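Local coordinates for protein serine repeat antigen 5 (Plasmodium falciparum, PDB 6X42) that forms a pseudo-zymogen with the fold of papain-family cysteine proteases and probably does not act as an ordinary protease in the malaria parasite, at residues 59-64 / 186-191; 159-164 / 276-281. All coordinates share one frame; numbering follows the deposited sequence.

How the contacts relate
Contact 1 (59-64 / 186-191) lies about 5 Å from the centre of the chain and is almost wholly buried, whereas contact 2 (159-164 / 276-281), its centre about 12 Å out, is only partly buried. Both reach one mixed sheet, in which strands 189-193 and 273-280 are neighbours. Their chemistry differs accordingly. In contact 1 a helix meets the turn between a helix end and a strand through a buried run of polar contacts, from an imidazole through two hydroxyls to a backbone carbonyl; in contact 2 two antiparallel strands pair through their backbones, with a water-binding asparagine at one end. The two join where His61 NE2 lies 3.0 Å from Phe277 N, a probable hydrogen bond, and where Ile190 packs on Phe277.

Contact 1 of 2, residues 59-64 / 186-191; sequences KYHLET and KGSVIA
His61 reaches from the helix to Ser188, Ile190 and Lys186, and its atoms can be followed in order. CB, whose bond from CA points toward 186-191, rests 3.8 Å from Ile190 CG1, the two side chains crossing at about a right angle. CG, set anti to the backbone N (chi1 -176°), is also near Ile190 CG1, and CD2 lies 4.1 Å from Ile190 CD1. On the other branch ND1 is 3.0 Å from Ser188 OG; the hydroxyl sits in the ring plane at its edge and the hydrogen bond is nearly straight (165°). CE1 comes close to Ser188 O at 3.1 Å and then meets Lys186 CD at 3.9 Å. NE2 probably bonds to the backbone N of Phe277; with both ring nitrogens thus engaged, the ring's rotation is probably fixed. In the papain fold helix 53-68 is the long central helix of the mainly helical domain, and here it packs against the beta-rich domain, where helix 172-186 ends and strand 189-193 begins. Ser188 OG is shared: it also lies 2.7 Å from Thr64 OG1 in a hydrogen bond whose proton is not settled. Thr64 OG1 in turn donates to Lys186 O at 2.8 Å, from 24° off the carbonyl plane, and so engages a carbonyl at the end of helix 172-186. Gly187 follows with positive phi, its CA close to Thr64 CB. Tyr60 CE2 touches Ser188 CB at 3.9 Å, while the ammonium of Lys186 turns to Glu182 in a salt bridge.

Contact 2 of 2, residues 159-164 / 276-281; sequences GYTAYE and IFNVDL
Phe277 offers its ring edge to Tyr160: CB of the tyrosine lies near the plane of the phenyl group, 4.1 Å from CD1. A second flat group, the amide of Asn278, is also met in its plane, where Thr161 OG1 stands only 4° out and accepts from ND2. These contacts belong to an antiparallel strand pair, 160-164 with 273-280, in what corresponds to the beta-rich domain of the papain fold. Tyr160 and Phe277 form a non-hydrogen-bonded pair, and their side chains leave the same face of the sheet. The neighbouring pair, Thr161 and Ile276, is hydrogen-bonded: Ile276 N donates to Thr161 O at 2.9 Å, and Thr161 N donates to Ile276 O at 3.0 Å. Their side chains emerge on the other face, where Thr161 CB meets Ile276 CG1 at 3.9 Å. Past Tyr160 and Phe277, on the side away from Thr161 and Ile276, Asn278 N reaches Gly159 O in a nearly straight bond (173°), although the donor stands above the carbonyl plane, and the pairing thus extends to the residue before strand 160-164. The ring of Tyr160 leads away from the strand pair, and the side chain touches Met100 and Leu103 of helix 99-109. That helix and helix 53-68 also cover Phe277, through Leu103 and Leu62 among others. On the opposite face Ile276 packs against helix 172-186. The Asn278 and Thr161 side chains cross at about a right angle, with Asn278 ND2 3.1 Å from Thr161 OG1. A water closes this end of the pairing, accepting from Gly159 N at 2.8 Å and from Asn278 ND2 at 3.1 Å.

Contact 1 of 2, residues 59-64 / 186-191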
ATOM      1  N   LYS A  59      -0.621  -0.460   6.412  1.00 13.17           N
ATOM      2  CA  LYS A  59      -1.709  -1.153   7.090  1.00 13.44           C
ATOM      3  C   LYS A  59      -2.698  -1.737   6.086  1.00 13.89           C
ATOM      4  O   LYS A  59      -3.262  -2.817   6.318  1.00 14.57           O
ATOM      5  CB  LYS A  59      -2.399  -0.252   8.122  1.00 14.11           C
ATOM      6  CG  LYS A  59      -3.520   0.613   7.578  1.00 14.59           C
ATOM      7  CD  LYS A  59      -4.056   1.608   8.624  1.00 14.69           C
ATOM      8  CE  LYS A  59      -5.286   2.324   8.143  1.00 15.40           C
ATOM      9  NZ  LYS A  59      -6.509   1.498   8.322  1.00 15.34           N
ATOM     10  N   TYR A  60      -2.927  -1.039   4.967  1.00 13.27           N
ATOM     11  CA  TYR A  60      -3.825  -1.576   3.951  1.00 13.36           C
ATOM     12  C   TYR A  60      -3.279  -2.877   3.369  1.00 13.38           C
ATOM     13  O   TYR A  60      -4.031  -3.809   3.103  1.00 13.76           O
ATOM     14  CB  TYR A  60      -4.070  -0.558   2.852  1.00 13.69           C
ATOM     15  CG  TYR A  60      -4.937  -1.066   1.728  1.00 13.39           C
ATOM     16  CD1 TYR A  60      -6.333  -1.090   1.832  1.00 14.46           C
ATOM     17  CD2 TYR A  60      -4.364  -1.573   0.570  1.00 14.31           C
ATOM     18  CE1 TYR A  60      -7.126  -1.539   0.785  1.00 16.13           C
ATOM     19  CE2 TYR A  60      -5.139  -2.023  -0.474  1.00 14.67           C
ATOM     20  CZ  TYR A  60      -6.517  -2.013  -0.372  1.00 15.32           C
ATOM     21  OH  TYR A  60      -7.250  -2.452  -1.456  1.00 18.10           O
ATOM     22  N   HIS A  61      -1.962  -2.954   3.177  1.00 13.00           N
ATOM     23  CA  HIS A  61      -1.340  -4.190   2.712  1.00 13.05           C
ATOM     24  C   HIS A  61      -1.612  -5.341   3.683  1.00 13.73           C
ATOM     25  O   HIS A  61      -1.942  -6.446   3.249  1.00 14.80           O
ATOM     26  CB  HIS A  61       0.148  -3.920   2.473  1.00 13.62           C
ATOM     27  CG  HIS A  61       0.924  -5.069   1.896  1.00 13.51           C
ATOM     28  ND1 HIS A  61       0.582  -5.715   0.730  1.00 13.94           N
ATOM     29  CD2 HIS A  61       2.078  -5.643   2.309  1.00 14.11           C
ATOM     30  CE1 HIS A  61       1.476  -6.662   0.479  1.00 14.30           C
ATOM     31  NE2 HIS A  61       2.411  -6.620   1.405  1.00 14.45           N
ATOM     32  N   LEU A  62      -1.524  -5.095   4.995  1.00 14.20           N
ATOM     33  CA  LEU A  62      -1.911  -6.119   5.961  1.00 15.34           C
ATOM     34  C   LEU A  62      -3.410  -6.408   5.914  1.00 15.27           C
ATOM     35  O   LEU A  62      -3.822  -7.566   6.076  1.00 16.75           O
ATOM     36  CB  LEU A  62      -1.494  -5.723   7.375  1.00 16.15           C
ATOM     37  CG  LEU A  62      -0.026  -5.775   7.736  1.00 19.97           C
ATOM     38  CD1 LEU A  62       0.140  -5.465   9.224  1.00 21.41           C
ATOM     39  CD2 LEU A  62       0.554  -7.157   7.415  1.00 21.29           C
ATOM     40  N   GLU A  63      -4.242  -5.376   5.717  1.00 15.01           N
ATOM     41  CA  GLU A  63      -5.691  -5.594   5.600  1.00 15.22           C
ATOM     42  C   GLU A  63      -6.030  -6.488   4.397  1.00 16.23           C
ATOM     43  O   GLU A  63      -6.896  -7.367   4.496  1.00 16.99           O
ATOM     44  CB  GLU A  63      -6.448  -4.260   5.525  1.00 15.78           C
ATOM     45  CG  GLU A  63      -6.370  -3.474   6.843  1.00 15.68           C
ATOM     46  CD  GLU A  63      -6.628  -1.974   6.704  1.00 16.05           C
ATOM     47  OE1 GLU A  63      -6.872  -1.499   5.564  1.00 16.27           O
ATOM     48  OE2 GLU A  63      -6.589  -1.266   7.748  1.00 16.46           O
ATOM     49  N   THR A  64      -5.352  -6.304   3.253  1.00 15.12           N
ATOM     50  CA  THR A  64      -5.663  -7.173   2.112  1.00 15.20           C
ATOM     51  C   THR A  64      -5.134  -8.580   2.344  1.00 16.22           C
ATOM     52  O   THR A  64      -5.776  -9.551   1.939  1.00 17.90           O
ATOM     53  CB  THR A  64      -5.209  -6.604   0.754  1.00 14.99           C
ATOM     54  OG1 THR A  64      -3.776  -6.584   0.625  1.00 14.94           O
ATOM     55  CG2 THR A  64      -5.742  -5.191   0.523  1.00 15.33           C
ATOM     56  N   LYS A 186      -1.456 -11.498  -2.447  1.00 17.33           N
ATOM     57  CA  LYS A 186      -1.606 -10.771  -1.194  1.00 17.59           C
ATOM     58  C   LYS A 186      -2.695  -9.709  -1.220  1.00 16.67           C
ATOM     59  O   LYS A 186      -3.017  -9.150  -0.161  1.00 17.49           O
ATOM     60  CB  LYS A 186      -0.278 -10.114  -0.811  1.00 17.05           C
ATOM     61  CG  LYS A 186       0.809 -11.107  -0.378  1.00 18.94           C
ATOM     62  CD  LYS A 186       2.190 -10.449  -0.262  1.00 19.98           C
ATOM     63  CE  LYS A 186       3.182 -11.381   0.355  1.00 21.73           C
ATOM     64  NZ  LYS A 186       3.702 -12.337  -0.636  1.00 23.61           N
ATOM     65  N   GLY A 187      -3.255  -9.401  -2.393  1.00 15.63           N
ATOM     66  CA  GLY A 187      -4.301  -8.413  -2.536  1.00 16.42           C
ATOM     67  C   GLY A 187      -3.808  -7.024  -2.863  1.00 14.42           C
ATOM     68  O   GLY A 187      -4.621  -6.167  -3.255  1.00 15.76           O
ATOM     69  N   SER A 188      -2.513  -6.774  -2.730  1.00 14.03           N
ATOM     70  CA  SER A 188      -1.956  -5.444  -2.931  1.00 13.35           C
ATOM     71  C   SER A 188      -0.440  -5.547  -2.810  1.00 13.24           C
ATOM     72  O   SER A 188       0.094  -6.534  -2.288  1.00 13.56           O
ATOM     73  CB  SER A 188      -2.446  -4.456  -1.870  1.00 13.30           C
ATOM     74  OG  SER A 188      -2.016  -4.846  -0.559  1.00 14.10           O
ATOM     75  N   VAL A 189       0.236  -4.477  -3.233  1.00 12.63           N
ATOM     76  CA  VAL A 189       1.573  -4.160  -2.752  1.00 12.69           C
ATOM     77  C   VAL A 189       1.557  -2.723  -2.248  1.00 11.38           C
ATOM     78  O   VAL A 189       0.665  -1.935  -2.574  1.00 12.59           O
ATOM     79  CB  VAL A 189       2.676  -4.344  -3.817  1.00 13.36           C
ATOM     80  CG1 VAL A 189       2.706  -5.766  -4.329  1.00 14.98           C
ATOM     81  CG2 VAL A 189       2.516  -3.331  -4.960  1.00 13.97           C
ATOM     82  N   ILE A 190       2.559  -2.380  -1.441  1.00 12.01           N
ATOM     83  CA  ILE A 190       2.866  -0.997  -1.117  1.00 11.53           C
ATOM     84  C   ILE A 190       3.690  -0.443  -2.268  1.00 11.92           C
ATOM     85  O   ILE A 190       4.591  -1.131  -2.762  1.00 12.37           O
ATOM     86  CB  ILE A 190       3.648  -0.931   0.206  1.00 11.59           C
ATOM     87  CG1 ILE A 190       2.894  -1.608   1.351  1.00 13.26           C
ATOM     88  CG2 ILE A 190       3.994   0.528   0.522  1.00 13.29           C
ATOM     89  CD1 ILE A 190       3.809  -1.954   2.533  1.00 14.18           C
ATOM     90  N   ALA A 191       3.388   0.773  -2.713  1.00 11.34           N
ATOM     91  CA  ALA A 191       4.183   1.410  -3.758  1.00 11.29           C
ATOM     92  C   ALA A 191       4.561   2.812  -3.329  1.00 11.59           C
ATOM     93  O   ALA A 191       3.767   3.497  -2.669  1.00 12.81           O
ATOM     94  CB  ALA A 191       3.438   1.470  -5.103  1.00 12.61           C
TER

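Contact 2 of 2, residues 159-164 / 276-281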
ATOM      1  N   GLY A 159      11.797  -9.308   6.840  1.00 20.14           N
ATOM      2  CA  GLY A 159      10.383  -9.155   7.091  1.00 19.07           C
ATOM      3  C   GLY A 159       9.647  -8.474   5.957  1.00 17.44           C
ATOM      4  O   GLY A 159       8.414  -8.563   5.878  1.00 17.85           O
ATOM      5  N   TYR A 160      10.383  -7.787   5.096  1.00 17.13           N
ATOM      6  CA  TYR A 160       9.844  -7.136   3.913  1.00 16.68           C
ATOM      7  C   TYR A 160      10.794  -7.431   2.770  1.00 16.56           C
ATOM      8  O   TYR A 160      11.971  -7.745   2.981  1.00 18.31           O
ATOM      9  CB  TYR A 160       9.723  -5.605   4.111  1.00 16.30           C
ATOM     10  CG  TYR A 160      11.054  -4.872   4.191  1.00 15.92           C
ATOM     11  CD1 TYR A 160      11.635  -4.340   3.053  1.00 16.92           C
ATOM     12  CD2 TYR A 160      11.722  -4.711   5.406  1.00 15.95           C
ATOM     13  CE1 TYR A 160      12.856  -3.683   3.111  1.00 17.88           C
ATOM     14  CE2 TYR A 160      12.954  -4.053   5.466  1.00 16.90           C
ATOM     15  CZ  TYR A 160      13.500  -3.526   4.315  1.00 18.21           C
ATOM     16  OH  TYR A 160      14.711  -2.866   4.342  1.00 19.64           O
ATOM     17  N   THR A 161      10.275  -7.271   1.553  1.00 15.28           N
ATOM     18  CA  THR A 161      11.077  -7.314   0.342  1.00 15.42           C
ATOM     19  C   THR A 161      10.712  -6.092  -0.486  1.00 15.13           C
ATOM     20  O   THR A 161       9.527  -5.792  -0.641  1.00 15.88           O
ATOM     21  CB  THR A 161      10.787  -8.595  -0.440  1.00 18.10           C
ATOM     22  OG1 THR A 161      11.016  -9.733   0.412  1.00 21.09           O
ATOM     23  CG2 THR A 161      11.685  -8.684  -1.654  1.00 20.91           C
ATOM     24  N   ALA A 162      11.718  -5.376  -0.974  1.00 15.27           N
ATOM     25  CA  ALA A 162      11.520  -4.155  -1.742  1.00 14.87           C
ATOM     26  C   ALA A 162      12.170  -4.278  -3.110  1.00 15.93           C
ATOM     27  O   ALA A 162      13.248  -4.857  -3.238  1.00 18.37           O
ATOM     28  CB  ALA A 162      12.101  -2.932  -1.024  1.00 15.87           C
ATOM     29  N   TYR A 163      11.515  -3.732  -4.134  1.00 14.73           N
ATOM     30  CA  TYR A 163      12.011  -3.704  -5.504  1.00 15.67           C
ATOM     31  C   TYR A 163      11.917  -2.274  -6.024  1.00 15.15           C
ATOM     32  O   TYR A 163      10.911  -1.596  -5.798  1.00 16.32           O
ATOM     33  CB  TYR A 163      11.159  -4.607  -6.402  1.00 16.81           C
ATOM     34  CG  TYR A 163      11.052  -6.045  -5.960  1.00 19.32           C
ATOM     35  CD1 TYR A 163      10.025  -6.459  -5.137  1.00 21.48           C
ATOM     36  CD2 TYR A 163      11.973  -6.990  -6.378  1.00 23.36           C
ATOM     37  CE1 TYR A 163       9.904  -7.763  -4.722  1.00 24.94           C
ATOM     38  CE2 TYR A 163      11.867  -8.315  -5.966  1.00 25.45           C
ATOM     39  CZ  TYR A 163      10.816  -8.689  -5.133  1.00 26.22           C
ATOM     40  OH  TYR A 163      10.672 -10.003  -4.719  1.00 31.21           O
ATOM     41  N   GLU A 164      12.943  -1.826  -6.741  1.00 14.03           N
ATOM     42  CA  GLU A 164      13.006  -0.464  -7.274  1.00 15.27           C
ATOM     43  C   GLU A 164      12.926  -0.490  -8.792  1.00 15.32           C
ATOM     44  O   GLU A 164      13.656  -1.248  -9.434  1.00 16.44           O
ATOM     45  CB  GLU A 164      14.293   0.241  -6.867  1.00 16.75           C
ATOM     46  CG  GLU A 164      14.400   0.449  -5.378  1.00 18.07           C
ATOM     47  CD  GLU A 164      14.888  -0.769  -4.641  1.00 17.89           C
ATOM     48  OE1 GLU A 164      15.880  -1.362  -5.116  1.00 19.41           O
ATOM     49  OE2 GLU A 164      14.307  -1.114  -3.578  1.00 17.10           O
ATOM     50  N   ILE A 276       6.640  -5.465  -0.231  1.00 13.75           N
ATOM     51  CA  ILE A 276       5.741  -6.515   0.233  1.00 15.26           C
ATOM     52  C   ILE A 276       6.174  -6.959   1.625  1.00 14.29           C
ATOM     53  O   ILE A 276       7.360  -6.919   1.971  1.00 16.05           O
ATOM     54  CB  ILE A 276       5.636  -7.724  -0.714  1.00 21.80           C
ATOM     55  CG1 ILE A 276       6.953  -8.446  -0.844  1.00 25.43           C
ATOM     56  CG2 ILE A 276       5.167  -7.273  -2.084  1.00 23.51           C
ATOM     57  CD1 ILE A 276       6.833  -9.779  -1.557  1.00 27.56           C
ATOM     58  N   PHE A 277       5.186  -7.315   2.445  1.00 14.59           N
ATOM     59  CA  PHE A 277       5.430  -7.842   3.777  1.00 14.50           C
ATOM     60  C   PHE A 277       5.388  -9.361   3.744  1.00 16.01           C
ATOM     61  O   PHE A 277       4.499  -9.953   3.115  1.00 17.42           O
ATOM     62  CB  PHE A 277       4.395  -7.317   4.752  1.00 15.29           C
ATOM     63  CG  PHE A 277       4.520  -5.840   5.084  1.00 14.13           C
ATOM     64  CD1 PHE A 277       5.691  -5.122   4.872  1.00 15.36           C
ATOM     65  CD2 PHE A 277       3.443  -5.172   5.660  1.00 15.23           C
ATOM     66  CE1 PHE A 277       5.765  -3.778   5.217  1.00 15.58           C
ATOM     67  CE2 PHE A 277       3.529  -3.824   6.012  1.00 14.93           C
ATOM     68  CZ  PHE A 277       4.686  -3.142   5.801  1.00 15.74           C
ATOM     69  N   ASN A 278       6.333  -9.982   4.437  1.00 17.18           N
ATOM     70  CA  ASN A 278       6.436 -11.438   4.513  1.00 18.26           C
ATOM     71  C   ASN A 278       5.940 -11.867   5.889  1.00 19.44           C
ATOM     72  O   ASN A 278       6.653 -11.732   6.884  1.00 21.60           O
ATOM     73  CB  ASN A 278       7.878 -11.834   4.268  1.00 19.30           C
ATOM     74  CG  ASN A 278       8.402 -11.320   2.942  1.00 20.17           C
ATOM     75  OD1 ASN A 278       7.736 -11.437   1.917  1.00 21.39           O
ATOM     76  ND2 ASN A 278       9.582 -10.725   2.959  1.00 20.95           N
ATOM     77  N   VAL A 279       4.700 -12.353   5.945  1.00 21.67           N
ATOM     78  CA  VAL A 279       4.069 -12.689   7.215  1.00 25.59           C
ATOM     79  C   VAL A 279       3.468 -14.087   7.173  1.00 28.05           C
ATOM     80  O   VAL A 279       3.089 -14.599   6.117  1.00 29.42           O
ATOM     81  CB  VAL A 279       2.993 -11.658   7.601  1.00 29.27           C
ATOM     82  CG1 VAL A 279       3.592 -10.255   7.646  1.00 28.89           C
ATOM     83  CG2 VAL A 279       1.843 -11.731   6.620  1.00 31.73           C
ATOM     84  N   ASP A 280       3.403 -14.712   8.341  1.00 29.86           N
ATOM     85  CA  ASP A 280       2.662 -15.952   8.532  1.00 32.88           C
ATOM     86  C   ASP A 280       1.374 -15.596   9.254  1.00 35.73           C
ATOM     87  O   ASP A 280       1.398 -14.903  10.279  1.00 36.29           O
ATOM     88  CB  ASP A 280       3.460 -16.973   9.349  1.00 34.69           C
ATOM     89  CG  ASP A 280       2.653 -18.238   9.672  1.00 36.30           C
ATOM     90  N   LEU A 281       0.264 -16.014   8.693  1.00 37.07           N
ATOM     91  CA  LEU A 281      -1.032 -15.749   9.284  1.00 40.27           C
ATOM     92  C   LEU A 281      -1.916 -16.941   8.952  1.00 42.96           C
ATOM     93  O   LEU A 281      -2.140 -17.222   7.769  1.00 43.57           O
ATOM     94  CB  LEU A 281      -1.617 -14.463   8.703  1.00 41.53           C
ATOM     95  CG  LEU A 281      -3.000 -14.083   9.237  1.00 42.53           C
ATOM     96  CD1 LEU A 281      -2.934 -13.725  10.720  1.00 43.59           C
ATOM     97  CD2 LEU A 281      -3.592 -12.932   8.427  1.00 41.16           C
TER
HETATM   98  O   HOH W   1      11.319 -11.650   5.363  1.00 26.91           O